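Local coordinates for XisI protein-like (Anabaena variabilis, PDB 2NLV), which is of uncharacterised function but belongs to the XisI family, whose namesake probably assists XisF and XisH in site-specific recombination of nitrogen-fixation genes in cyanobacteria, at residues 7-12 with 62-67; 69-74 with 94-99; 23-28 with 44-49; 11-16 with 40-45. All blocks are in the same frame, centred on the assembly; numbering follows the deposited sequence.

Overall arrangement
Contacts 1 and 4 use successive turns of helix 2-21 against two adjacent, antiparallel strands, 53-65 and 41-47; they share L11 and V12, and their centres lie about 8 Å apart. V12 also meets I69 of contact 2, where the sheet continues from strand 53-65 through 68-74 to 94-96; contact 2 is centred about 12 Å from both. Between contacts 1 and 2, D63 OD2 and Q72 NE2 are 2.8 Å apart, probably hydrogen-bonded. Contact 3 carries on along strand 41-47 from contact 4, sharing W44 and M45, and lies about 25 Å from contact 1, centre to centre. All four contacts include residues within reach of the second subunit.

Contact 1 (7-12 with 62-67); sequences KYQELV and FDIKDG
Helix 2-21 packs along strand 53-65 in an alpha-on-beta layer, the two running antiparallel with the short segment axes 9.7 Å apart at their closest. The main bump is I64. Its CD1, at the tip of a chain with CG1 anti to the carbonyl carbon, pushes into the hollow on the helix surface between Y8, Q9 and V12. There it comes to 3.6 Å from the backbone N of Q9 and 4.0 Å from CB of Y8, while the Q9 side chain crosses I64 at roughly a right angle, CG lying 3.8 Å from CD1. One turn further on, V12 and F62 slide past each other in opposite directions, V12 CG1 sitting 3.8 Å from CB of F62. At the other end the Y8 ring turns its edge to the loop after the strand, and CE2 comes to 3.2 Å from the carbonyl O of G67. The polar ends look elsewhere: Y8 OH is hydrogen-bonded to D93 and Q9 NE2 to N40. What joins helix to strand here is therefore apolar packing with one aromatic edge set against a carbonyl, so the fit depends on shape, and the hydroxyl and amide tie the helix to neighbouring loops instead.

Contact 2 (69-74 with 94-99); sequences IWLQQN and IVLGLQ
W70 holds CG anti to the carbonyl carbon (chi1 -74°), and V95 has CG1 anti to its backbone N; with these torsions the two side chains lie side by side on the same face of the sheet. V95 CG1 ends up 3.6 Å from the centroid of the W70 six-membered ring and almost on its normal, a CH-pi contact, while CG2 lies over the pyrrole side near NE1. K65 makes a cation-pi contact with the same indole. Beneath the side chains the strands pair in parallel: V95 N donates to I69 O at 2.8 Å, nearly straight (164°), and L71 N donates to V95 O at 2.9 Å. These are the two parallel strands of the beta-alpha-beta unit whose helix is 80-86. The type I turn L96 to Q99 follows, and from it L98 N donates to L71 O at 3.1 Å. L98 takes the crowded first torsion, CG between backbone N and carbonyl carbon (chi1 74°), and its CD2 packs 4.0 Å from CD2 of L71. Q72 OE1 lies 3.4 Å from CA of G97, where a CB would clash with that oxygen, while Q72 NE2 bonds to D63 OD2. The chemistry thus changes along the pair, from a regular parallel ladder with an aromatic lid to a turn closed by Q99 N donating to L96 O and tied to the neighbouring strand through L71 O and leucine packing.

Contact 3 (23-28 with 44-49); sequences DVSDQD and WMNVGW
An Asx turn at D23 shapes the loop between helix 2-21 and strand 29-36 where it passes strand 41-47. D23 has CG anti to the backbone N (chi1 171°), and its two oxygens face different tasks. OD2 takes two donors from S25: the hydroxyl OG, at 2.6 Å on the syn lone pair, and the backbone N, which closes the turn from above the carboxylate plane. OD1 points across to N46, the two side chains meeting tip to tip with carboxylate and amide planes 51° apart; ND2 donates to it at 3.3 Å, also from above the carboxylate plane. The same OD1 lies in the plane of the W44 indole at its edge, 3.6 Å from CZ2, with carboxylate and ring nearly perpendicular. An alanine in place of D23 would probably loosen the loop, losing both grips on S25 and the bond to N46. Further along, W49 N donates to the carbonyl O of D28, and a CB on G48 would clash with that oxygen. The W49 indole NE1 instead bonds to G97 O of the second subunit. Water 2 links D26 to the backbone of W49, and water 1 joins D23 OD1 to N46 OD1, donating to the latter at 2.7 Å.

Contact 4 (11-16 with 40-45); sequences LVKKLL and NHYQWM
Y42 rises from strand 41-47 toward the helix with CG anti to the carbonyl carbon (chi1 -53°), and each part of it finds a different neighbour. Its CB meets two helix side chains on the side facing the helix, 3.5 Å from CD1 of L16 and 3.7 Å from CG1 of V12, both of which cross Y42 at about a right angle. CG, where the ring begins, also meets V12 CG1, and so does CD2 beyond it. On the other branch CE1 is 3.8 Å from CE of K13, whose extended chain lies obliquely across the tyrosine, so it is the aliphatic part of the lysine that touches the ring. At the tip OH donates to N40 OD1 at 2.7 Å, in the carbonyl plane and on a lone pair, which fixes where the phenol end lies. That amide oxygen also accepts from Q9 NE2, linking the tyrosine tip indirectly back to the helix. An alanine at Y42 would probably leave V12 and K13 without their ring partner and N40 OD1 without the hydroxyl donor. Two residues along the strand, L16 CD2 reaches CB of W44 at 4.3 Å. The 11-16 segment of helix 2-21 runs parallel to segment 41-45, the segment axes 9.2 Å apart at their closest, and the strand itself lies between its antiparallel neighbours 29-36 and 53-65, with L35 of the former also touching Y42.

Contact 1 (7-12 with 62-67)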
loop_
_atom_site.group_PDB
_atom_site.type_symbol
_atom_site.label_atom_id
_atom_site.label_comp_id
_atom_site.label_asym_id
_atom_site.label_seq_id
_atom_site.Cartn_x
_atom_site.Cartn_y
_atom_site.Cartn_z
ATOM N N LYS A 7 15.381 -4.045 13.963
ATOM C CA LYS A 7 15.035 -2.903 14.810
ATOM C C LYS A 7 14.115 -1.940 14.112
ATOM O O LYS A 7 13.084 -1.490 14.649
ATOM C CB LYS A 7 16.306 -2.172 15.306
ATOM C CG LYS A 7 16.025 -0.932 16.120
ATOM C CD LYS A 7 17.319 -0.142 16.345
ATOM C CE LYS A 7 18.247 -0.805 17.326
ATOM N NZ LYS A 7 19.498 0.065 17.588
ATOM N N TYR A 8 14.507 -1.534 12.902
ATOM C CA TYR A 8 13.725 -0.590 12.136
ATOM C C TYR A 8 12.379 -1.158 11.736
ATOM O O TYR A 8 11.368 -0.456 11.732
ATOM C CB TYR A 8 14.457 -0.077 10.904
ATOM C CG TYR A 8 15.700 0.747 11.173
ATOM C CD1 TYR A 8 16.103 1.080 12.452
ATOM C CD2 TYR A 8 16.478 1.197 10.115
ATOM C CE1 TYR A 8 17.242 1.857 12.647
ATOM C CE2 TYR A 8 17.621 1.943 10.358
ATOM C CZ TYR A 8 17.979 2.250 11.634
ATOM O OH TYR A 8 19.151 2.950 11.842
ATOM N N GLN A 9 12.324 -2.418 11.315
ATOM C CA GLN A 9 11.029 -3.060 11.010
ATOM C C GLN A 9 10.089 -2.938 12.209
ATOM O O GLN A 9 8.900 -2.606 12.058
ATOM C CB GLN A 9 11.215 -4.539 10.614
ATOM C CG GLN A 9 11.936 -4.737 9.321
ATOM C CD GLN A 9 12.294 -6.161 9.054
ATOM O OE1 GLN A 9 12.465 -6.956 9.970
ATOM N NE2 GLN A 9 12.454 -6.493 7.766
ATOM N N GLU A 10 10.573 -3.318 13.371
ATOM C CA GLU A 10 9.716 -3.279 14.565
ATOM C C GLU A 10 9.233 -1.888 14.894
ATOM O O GLU A 10 8.027 -1.671 15.218
ATOM C CB GLU A 10 10.490 -3.836 15.754
ATOM C CG GLU A 10 10.611 -5.325 15.698
ATOM C CD GLU A 10 9.261 -6.008 15.882
ATOM O OE1 GLU A 10 8.514 -5.596 16.789
ATOM O OE2 GLU A 10 8.967 -6.932 15.123
ATOM N N LEU A 11 10.132 -0.920 14.838
ATOM C CA LEU A 11 9.746 0.438 15.123
ATOM C C LEU A 11 8.714 0.945 14.143
ATOM O O LEU A 11 7.746 1.602 14.525
ATOM C CB LEU A 11 10.964 1.358 15.154
ATOM C CG LEU A 11 11.939 1.176 16.294
ATOM C CD1 LEU A 11 13.183 2.064 16.142
ATOM C CD2 LEU A 11 11.225 1.453 17.639
ATOM N N VAL A 12 8.875 0.669 12.863
ATOM C CA VAL A 12 7.921 1.120 11.876
ATOM C C VAL A 12 6.576 0.463 12.102
ATOM O O VAL A 12 5.544 1.134 12.071
ATOM C CB VAL A 12 8.440 0.821 10.423
ATOM C CG1 VAL A 12 7.332 0.815 9.402
ATOM C CG2 VAL A 12 9.611 1.773 10.069
ATOM N N PHE A 62 5.730 3.933 5.053
ATOM C CA PHE A 62 7.182 3.773 5.226
ATOM C C PHE A 62 7.700 2.628 4.398
ATOM O O PHE A 62 7.077 1.560 4.396
ATOM C CB PHE A 62 7.507 3.441 6.655
ATOM C CG PHE A 62 7.224 4.510 7.629
ATOM C CD1 PHE A 62 8.105 5.569 7.783
ATOM C CD2 PHE A 62 6.172 4.361 8.515
ATOM C CE1 PHE A 62 7.871 6.542 8.795
ATOM C CE2 PHE A 62 5.945 5.324 9.511
ATOM C CZ PHE A 62 6.806 6.373 9.610
ATOM N N ASP A 63 8.835 2.806 3.750
ATOM C CA ASP A 63 9.618 1.688 3.210
ATOM C C ASP A 63 10.901 1.553 4.005
ATOM O O ASP A 63 11.324 2.492 4.637
ATOM C CB ASP A 63 9.939 1.891 1.763
ATOM C CG ASP A 63 8.681 2.028 0.901
ATOM O OD1 ASP A 63 7.789 1.151 1.027
ATOM O OD2 ASP A 63 8.637 2.981 0.109
ATOM N N ILE A 64 11.541 0.398 3.928
ATOM C CA ILE A 64 12.924 0.256 4.367
ATOM C C ILE A 64 13.706 -0.212 3.171
ATOM O O ILE A 64 13.411 -1.248 2.600
ATOM C CB ILE A 64 13.098 -0.668 5.612
ATOM C CG1 ILE A 64 12.202 -0.246 6.758
ATOM C CG2 ILE A 64 14.556 -0.621 6.049
ATOM C CD1 ILE A 64 12.081 -1.250 7.894
ATOM N N LYS A 65 14.625 0.639 2.730
ATOM C CA LYS A 65 15.388 0.475 1.473
ATOM C C LYS A 65 16.839 0.621 1.790
ATOM O O LYS A 65 17.256 1.607 2.338
ATOM C CB LYS A 65 14.994 1.516 0.429
ATOM C CG LYS A 65 13.534 1.494 -0.004
ATOM C CD LYS A 65 13.121 2.745 -0.784
ATOM C CE LYS A 65 13.747 2.780 -2.178
ATOM N NZ LYS A 65 13.704 4.140 -2.800
ATOM N N ASP A 66 17.599 -0.434 1.512
ATOM C CA ASP A 66 19.019 -0.499 1.821
ATOM C C ASP A 66 19.267 -0.143 3.261
ATOM O O ASP A 66 20.186 0.578 3.612
ATOM C CB ASP A 66 19.810 0.382 0.847
ATOM C CG ASP A 66 19.586 -0.017 -0.598
ATOM O OD1 ASP A 66 19.636 -1.234 -0.896
ATOM O OD2 ASP A 66 19.320 0.872 -1.432
ATOM N N GLY A 67 18.351 -0.602 4.108
ATOM C CA GLY A 67 18.486 -0.392 5.535
ATOM C C GLY A 67 18.094 0.985 6.082
ATOM O O GLY A 67 18.217 1.184 7.265
#

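Contact 2 (69-74 with 94-99)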
loop_
_atom_site.group_PDB
_atom_site.type_symbol
_atom_site.label_atom_id
_atom_site.label_comp_id
_atom_site.label_asym_id
_atom_site.label_seq_id
_atom_site.Cartn_x
_atom_site.Cartn_y
_atom_site.Cartn_z
ATOM N N ILE A 69 15.001 3.980 6.548
ATOM C CA ILE A 69 13.559 4.150 6.580
ATOM C C ILE A 69 13.136 5.338 5.725
ATOM O O ILE A 69 13.604 6.467 5.950
ATOM C CB ILE A 69 13.031 4.360 7.982
ATOM C CG1 ILE A 69 13.427 3.217 8.920
ATOM C CG2 ILE A 69 11.498 4.567 7.950
ATOM C CD1 ILE A 69 13.116 3.490 10.392
ATOM N N TRP A 70 12.386 5.078 4.672
ATOM C CA TRP A 70 11.850 6.142 3.799
ATOM C C TRP A 70 10.438 6.490 4.191
ATOM O O TRP A 70 9.560 5.626 4.168
ATOM C CB TRP A 70 11.870 5.684 2.351
ATOM C CG TRP A 70 13.198 5.658 1.698
ATOM C CD1 TRP A 70 14.329 4.999 2.131
ATOM C CD2 TRP A 70 13.536 6.306 0.503
ATOM N NE1 TRP A 70 15.373 5.245 1.253
ATOM C CE2 TRP A 70 14.902 6.028 0.238
ATOM C CE3 TRP A 70 12.821 7.091 -0.418
ATOM C CZ2 TRP A 70 15.545 6.497 -0.897
ATOM C CZ3 TRP A 70 13.483 7.532 -1.548
ATOM C CH2 TRP A 70 14.824 7.254 -1.757
ATOM N N LEU A 71 10.216 7.728 4.562
ATOM C CA LEU A 71 8.842 8.282 4.760
ATOM C C LEU A 71 8.305 8.714 3.413
ATOM O O LEU A 71 8.837 9.653 2.793
ATOM C CB LEU A 71 8.842 9.410 5.752
ATOM C CG LEU A 71 7.471 10.064 6.002
ATOM C CD1 LEU A 71 6.412 9.073 6.574
ATOM C CD2 LEU A 71 7.570 11.292 6.901
ATOM N N GLN A 72 7.283 8.037 2.912
ATOM C CA GLN A 72 6.770 8.279 1.582
ATOM C C GLN A 72 5.485 9.039 1.515
ATOM O O GLN A 72 5.165 9.610 0.494
ATOM C CB GLN A 72 6.572 6.959 0.812
ATOM C CG GLN A 72 7.842 6.064 0.737
ATOM C CD GLN A 72 8.802 6.428 -0.357
ATOM O OE1 GLN A 72 8.885 7.573 -0.770
ATOM N NE2 GLN A 72 9.587 5.434 -0.808
ATOM N N GLN A 73 4.727 9.038 2.602
ATOM C CA GLN A 73 3.430 9.714 2.645
ATOM C C GLN A 73 3.120 9.981 4.096
ATOM O O GLN A 73 3.372 9.141 4.965
ATOM C CB GLN A 73 2.363 8.790 2.052
ATOM C CG GLN A 73 0.892 9.201 2.183
ATOM C CD GLN A 73 0.443 9.931 1.020
ATOM O OE1 GLN A 73 1.180 10.709 0.429
ATOM N NE2 GLN A 73 -0.821 9.693 0.663
ATOM N N ASN A 74 2.561 11.171 4.417
ATOM C CA ASN A 74 2.087 11.518 5.741
ATOM C C ASN A 74 0.993 12.540 5.613
ATOM O O ASN A 74 1.253 13.722 5.374
ATOM C CB ASN A 74 3.181 12.110 6.598
ATOM C CG ASN A 74 2.653 12.571 7.923
ATOM O OD1 ASN A 74 1.688 12.022 8.453
ATOM N ND2 ASN A 74 3.348 13.554 8.507
ATOM N N ILE A 94 16.890 8.117 8.028
ATOM C CA ILE A 94 15.539 8.450 7.558
ATOM C C ILE A 94 15.643 9.240 6.264
ATOM O O ILE A 94 16.441 10.173 6.189
ATOM C CB ILE A 94 14.793 9.222 8.646
ATOM C CG1 ILE A 94 14.591 8.306 9.841
ATOM C CG2 ILE A 94 13.413 9.625 8.127
ATOM C CD1 ILE A 94 14.242 9.075 11.129
ATOM N N VAL A 95 14.920 8.841 5.245
ATOM C CA VAL A 95 14.882 9.561 3.984
ATOM C C VAL A 95 13.507 10.113 3.787
ATOM O O VAL A 95 12.514 9.331 3.834
ATOM C CB VAL A 95 15.335 8.684 2.800
ATOM C CG1 VAL A 95 15.297 9.479 1.445
ATOM C CG2 VAL A 95 16.752 8.083 3.034
ATOM N N LEU A 96 13.377 11.413 3.528
ATOM C CA LEU A 96 12.089 12.007 3.250
ATOM C C LEU A 96 11.710 11.825 1.796
ATOM O O LEU A 96 11.927 12.694 0.959
ATOM C CB LEU A 96 12.092 13.464 3.672
ATOM C CG LEU A 96 12.332 13.725 5.156
ATOM C CD1 LEU A 96 12.192 15.249 5.412
ATOM C CD2 LEU A 96 11.344 12.963 6.027
ATOM N N GLY A 97 11.209 10.648 1.469
ATOM C CA GLY A 97 10.776 10.314 0.114
ATOM C C GLY A 97 9.668 11.227 -0.362
ATOM O O GLY A 97 9.583 11.535 -1.554
ATOM N N LEU A 98 8.878 11.776 0.560
ATOM C CA LEU A 98 7.842 12.721 0.252
ATOM C C LEU A 98 8.346 14.153 -0.021
ATOM O O LEU A 98 7.512 15.028 -0.311
ATOM C CB LEU A 98 6.734 12.670 1.321
ATOM C CG LEU A 98 7.014 13.282 2.674
ATOM C CD1 LEU A 98 5.809 12.896 3.588
ATOM C CD2 LEU A 98 8.372 13.041 3.368
ATOM N N GLN A 99 9.658 14.403 0.087
ATOM C CA GLN A 99 10.328 15.632 -0.357
ATOM C C GLN A 99 11.042 15.331 -1.668
ATOM O O GLN A 99 11.417 14.193 -1.954
ATOM C CB GLN A 99 11.339 16.080 0.683
ATOM C CG GLN A 99 10.754 16.752 1.940
ATOM C CD GLN A 99 9.777 17.890 1.662
ATOM O OE1 GLN A 99 9.894 18.640 0.683
ATOM N NE2 GLN A 99 8.807 18.037 2.557
#

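Contact 3 (23-28 with 44-49)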
loop_
_atom_site.group_PDB
_atom_site.type_symbol
_atom_site.label_atom_id
_atom_site.label_comp_id
_atom_site.label_asym_id
_atom_site.label_seq_id
_atom_site.Cartn_x
_atom_site.Cartn_y
_atom_site.Cartn_z
ATOM N N ASP A 23 -7.288 5.846 14.572
ATOM C CA ASP A 23 -8.187 6.195 13.490
ATOM C C ASP A 23 -9.602 6.541 13.989
ATOM O O ASP A 23 -10.083 5.936 14.937
ATOM C CB ASP A 23 -8.273 5.018 12.483
ATOM C CG ASP A 23 -9.346 5.217 11.431
ATOM O OD1 ASP A 23 -9.122 6.015 10.512
ATOM O OD2 ASP A 23 -10.451 4.638 11.554
ATOM N N VAL A 24 -10.197 7.527 13.311
ATOM C CA VAL A 24 -11.480 8.108 13.664
ATOM C C VAL A 24 -12.555 7.770 12.597
ATOM O O VAL A 24 -13.725 8.166 12.731
ATOM C CB VAL A 24 -11.370 9.665 13.876
ATOM C CG1 VAL A 24 -10.700 9.975 15.207
ATOM C CG2 VAL A 24 -10.640 10.350 12.722
ATOM N N SER A 25 -12.154 7.047 11.550
ATOM C CA SER A 25 -13.063 6.744 10.427
ATOM C C SER A 25 -14.378 6.085 10.857
ATOM O O SER A 25 -14.497 5.541 11.959
ATOM C CB SER A 25 -12.376 5.862 9.364
ATOM O OG SER A 25 -12.340 4.498 9.763
ATOM N N ASP A 26 -15.365 6.162 9.964
ATOM C CA ASP A 26 -16.627 5.435 10.115
ATOM C C ASP A 26 -16.510 3.866 10.084
ATOM O O ASP A 26 -15.501 3.293 9.650
ATOM C CB ASP A 26 -17.491 5.917 8.926
ATOM C CG ASP A 26 -18.909 5.393 8.941
ATOM O OD1 ASP A 26 -19.456 5.115 10.032
ATOM O OD2 ASP A 26 -19.494 5.272 7.833
ATOM N N GLN A 27 -17.567 3.164 10.491
ATOM C CA GLN A 27 -17.641 1.701 10.311
ATOM C C GLN A 27 -17.663 1.254 8.818
ATOM O O GLN A 27 -17.316 0.115 8.494
ATOM C CB GLN A 27 -18.871 1.149 11.045
ATOM N N ASP A 28 -18.061 2.153 7.921
ATOM C CA ASP A 28 -18.034 1.882 6.462
ATOM C C ASP A 28 -16.669 2.106 5.820
ATOM O O ASP A 28 -16.535 1.973 4.563
ATOM C CB ASP A 28 -19.059 2.765 5.767
ATOM C CG ASP A 28 -20.508 2.468 6.231
ATOM O OD1 ASP A 28 -20.827 1.293 6.451
ATOM O OD2 ASP A 28 -21.319 3.410 6.375
ATOM N N TRP A 44 -0.487 2.443 6.321
ATOM C CA TRP A 44 -1.798 2.545 6.927
ATOM C C TRP A 44 -2.702 3.242 5.940
ATOM O O TRP A 44 -2.445 4.360 5.541
ATOM C CB TRP A 44 -1.752 3.300 8.212
ATOM C CG TRP A 44 -3.181 3.719 8.671
ATOM C CD1 TRP A 44 -4.376 3.094 8.371
ATOM C CD2 TRP A 44 -3.503 4.844 9.422
ATOM N NE1 TRP A 44 -5.428 3.800 8.908
ATOM C CE2 TRP A 44 -4.903 4.875 9.582
ATOM C CE3 TRP A 44 -2.750 5.817 10.006
ATOM C CZ2 TRP A 44 -5.555 5.894 10.294
ATOM C CZ3 TRP A 44 -3.430 6.848 10.734
ATOM C CH2 TRP A 44 -4.768 6.872 10.841
HETATM N N MSE A 45 -3.716 2.536 5.493
HETATM C CA MSE A 45 -4.746 3.074 4.570
HETATM C C MSE A 45 -6.138 3.097 5.141
HETATM O O MSE A 45 -6.489 2.334 6.077
HETATM C CB MSE A 45 -4.849 2.280 3.263
HETATM C CG MSE A 45 -3.622 2.275 2.383
HETATM SE SE MSE A 45 -4.099 1.680 0.631
HETATM C CE MSE A 45 -5.120 3.246 0.112
ATOM N N ASN A 46 -6.972 3.966 4.632
ATOM C CA ASN A 46 -8.409 3.892 4.876
ATOM C C ASN A 46 -9.066 3.534 3.560
ATOM O O ASN A 46 -8.755 4.124 2.542
ATOM C CB ASN A 46 -8.994 5.231 5.330
ATOM C CG ASN A 46 -8.503 5.677 6.672
ATOM O OD1 ASN A 46 -8.220 6.871 6.862
ATOM N ND2 ASN A 46 -8.420 4.754 7.596
ATOM N N VAL A 47 -9.930 2.527 3.564
ATOM C CA VAL A 47 -10.542 2.005 2.370
ATOM C C VAL A 47 -12.029 1.746 2.594
ATOM O O VAL A 47 -12.400 0.973 3.469
ATOM C CB VAL A 47 -9.882 0.693 1.891
ATOM C CG1 VAL A 47 -10.565 0.139 0.647
ATOM C CG2 VAL A 47 -8.369 0.885 1.599
ATOM N N GLY A 48 -12.907 2.413 1.836
ATOM C CA GLY A 48 -14.328 2.157 1.957
ATOM C C GLY A 48 -15.157 3.179 1.244
ATOM O O GLY A 48 -14.766 3.676 0.203
ATOM N N TRP A 49 -16.312 3.522 1.806
ATOM C CA TRP A 49 -17.306 4.375 1.219
ATOM C C TRP A 49 -17.879 5.276 2.293
ATOM O O TRP A 49 -18.114 4.853 3.435
ATOM C CB TRP A 49 -18.396 3.548 0.533
ATOM C CG TRP A 49 -17.870 2.826 -0.602
ATOM C CD1 TRP A 49 -17.268 1.583 -0.581
ATOM C CD2 TRP A 49 -17.772 3.295 -1.933
ATOM N NE1 TRP A 49 -16.827 1.268 -1.811
ATOM C CE2 TRP A 49 -17.090 2.286 -2.674
ATOM C CE3 TRP A 49 -18.203 4.440 -2.592
ATOM C CZ2 TRP A 49 -16.863 2.393 -4.023
ATOM C CZ3 TRP A 49 -17.952 4.553 -3.922
ATOM C CH2 TRP A 49 -17.277 3.520 -4.630
HETATM O O HOH W 1 -7.638 8.464 8.923
HETATM O O HOH W 2 -18.267 6.185 5.870
#

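Contact 4 (11-16 with 40-45)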
loop_
_atom_site.group_PDB
_atom_site.type_symbol
_atom_site.label_atom_id
_atom_site.label_comp_id
_atom_site.label_asym_id
_atom_site.label_seq_id
_atom_site.Cartn_x
_atom_site.Cartn_y
_atom_site.Cartn_z
ATOM N N LEU A 11 10.132 -0.920 14.838
ATOM C CA LEU A 11 9.746 0.438 15.123
ATOM C C LEU A 11 8.714 0.945 14.143
ATOM O O LEU A 11 7.746 1.602 14.525
ATOM C CB LEU A 11 10.964 1.358 15.154
ATOM C CG LEU A 11 11.939 1.176 16.294
ATOM C CD1 LEU A 11 13.183 2.064 16.142
ATOM C CD2 LEU A 11 11.225 1.453 17.639
ATOM N N VAL A 12 8.875 0.669 12.863
ATOM C CA VAL A 12 7.921 1.120 11.876
ATOM C C VAL A 12 6.576 0.463 12.102
ATOM O O VAL A 12 5.544 1.134 12.071
ATOM C CB VAL A 12 8.440 0.821 10.423
ATOM C CG1 VAL A 12 7.332 0.815 9.402
ATOM C CG2 VAL A 12 9.611 1.773 10.069
ATOM N N LYS A 13 6.594 -0.825 12.356
ATOM C CA LYS A 13 5.294 -1.492 12.628
ATOM C C LYS A 13 4.626 -0.988 13.896
ATOM O O LYS A 13 3.388 -0.779 13.887
ATOM C CB LYS A 13 5.454 -3.006 12.680
ATOM C CG LYS A 13 5.890 -3.668 11.396
ATOM C CD LYS A 13 6.205 -5.144 11.666
ATOM C CE LYS A 13 6.803 -5.810 10.509
ATOM N NZ LYS A 13 7.208 -7.171 10.987
ATOM N N LYS A 14 5.400 -0.685 14.945
ATOM C CA LYS A 14 4.816 -0.182 16.174
ATOM C C LYS A 14 4.211 1.178 15.955
ATOM O O LYS A 14 3.090 1.489 16.404
ATOM C CB LYS A 14 5.931 -0.036 17.215
ATOM C CG LYS A 14 5.551 0.733 18.513
ATOM C CD LYS A 14 6.692 0.684 19.563
ATOM N N LEU A 15 4.933 2.107 15.304
ATOM C CA LEU A 15 4.411 3.462 14.996
ATOM C C LEU A 15 3.155 3.365 14.166
ATOM O O LEU A 15 2.145 3.978 14.508
ATOM C CB LEU A 15 5.425 4.377 14.220
ATOM C CG LEU A 15 5.023 5.844 13.918
ATOM C CD1 LEU A 15 6.238 6.828 13.838
ATOM C CD2 LEU A 15 4.194 5.952 12.621
ATOM N N LEU A 16 3.215 2.629 13.049
ATOM C CA LEU A 16 2.029 2.565 12.205
ATOM C C LEU A 16 0.827 2.033 12.949
ATOM O O LEU A 16 -0.292 2.506 12.810
ATOM C CB LEU A 16 2.243 1.680 10.953
ATOM C CG LEU A 16 3.092 2.347 9.899
ATOM C CD1 LEU A 16 3.345 1.369 8.775
ATOM C CD2 LEU A 16 2.387 3.610 9.350
ATOM N N ASN A 40 9.663 -4.986 2.627
ATOM C CA ASN A 40 9.803 -3.808 3.479
ATOM C C ASN A 40 8.988 -2.620 2.999
ATOM O O ASN A 40 9.508 -1.515 2.787
ATOM C CB ASN A 40 11.286 -3.431 3.636
ATOM C CG ASN A 40 11.994 -4.384 4.530
ATOM O OD1 ASN A 40 11.625 -4.556 5.689
ATOM N ND2 ASN A 40 13.059 -4.962 4.027
ATOM N N HIS A 41 7.686 -2.869 2.839
ATOM C CA HIS A 41 6.728 -1.836 2.540
ATOM C C HIS A 41 5.650 -1.862 3.590
ATOM O O HIS A 41 5.035 -2.904 3.825
ATOM C CB HIS A 41 6.100 -2.047 1.137
ATOM C CG HIS A 41 7.079 -2.180 0.016
ATOM N ND1 HIS A 41 7.966 -1.190 -0.338
ATOM C CD2 HIS A 41 7.275 -3.192 -0.869
ATOM C CE1 HIS A 41 8.652 -1.593 -1.403
ATOM N NE2 HIS A 41 8.245 -2.799 -1.753
ATOM N N TYR A 42 5.333 -0.679 4.152
ATOM C CA TYR A 42 4.468 -0.619 5.305
ATOM C C TYR A 42 3.519 0.560 5.184
ATOM O O TYR A 42 3.996 1.705 5.144
ATOM C CB TYR A 42 5.307 -0.505 6.591
ATOM C CG TYR A 42 6.389 -1.598 6.732
ATOM C CD1 TYR A 42 6.076 -2.865 7.221
ATOM C CD2 TYR A 42 7.708 -1.373 6.318
ATOM C CE1 TYR A 42 7.079 -3.829 7.333
ATOM C CE2 TYR A 42 8.679 -2.319 6.439
ATOM C CZ TYR A 42 8.336 -3.534 6.925
ATOM O OH TYR A 42 9.296 -4.555 7.044
ATOM N N GLN A 43 2.215 0.319 5.173
ATOM C CA GLN A 43 1.213 1.364 4.988
ATOM C C GLN A 43 0.097 1.293 6.030
ATOM O O GLN A 43 -0.262 0.214 6.504
ATOM C CB GLN A 43 0.529 1.272 3.598
ATOM C CG GLN A 43 1.455 1.341 2.407
ATOM C CD GLN A 43 0.714 1.402 1.060
ATOM O OE1 GLN A 43 1.356 1.426 -0.004
ATOM N NE2 GLN A 43 -0.616 1.457 1.096
ATOM N N TRP A 44 -0.487 2.443 6.321
ATOM C CA TRP A 44 -1.798 2.545 6.927
ATOM C C TRP A 44 -2.702 3.242 5.940
ATOM O O TRP A 44 -2.445 4.360 5.541
ATOM C CB TRP A 44 -1.752 3.300 8.212
ATOM C CG TRP A 44 -3.181 3.719 8.671
ATOM C CD1 TRP A 44 -4.376 3.094 8.371
ATOM C CD2 TRP A 44 -3.503 4.844 9.422
ATOM N NE1 TRP A 44 -5.428 3.800 8.908
ATOM C CE2 TRP A 44 -4.903 4.875 9.582
ATOM C CE3 TRP A 44 -2.750 5.817 10.006
ATOM C CZ2 TRP A 44 -5.555 5.894 10.294
ATOM C CZ3 TRP A 44 -3.430 6.848 10.734
ATOM C CH2 TRP A 44 -4.768 6.872 10.841
HETATM N N MSE A 45 -3.716 2.536 5.493
HETATM C CA MSE A 45 -4.746 3.074 4.570
HETATM C C MSE A 45 -6.138 3.097 5.141
HETATM O O MSE A 45 -6.489 2.334 6.077
HETATM C CB MSE A 45 -4.849 2.280 3.263
HETATM C CG MSE A 45 -3.622 2.275 2.383
HETATM SE SE MSE A 45 -4.099 1.680 0.631
HETATM C CE MSE A 45 -5.120 3.246 0.112
#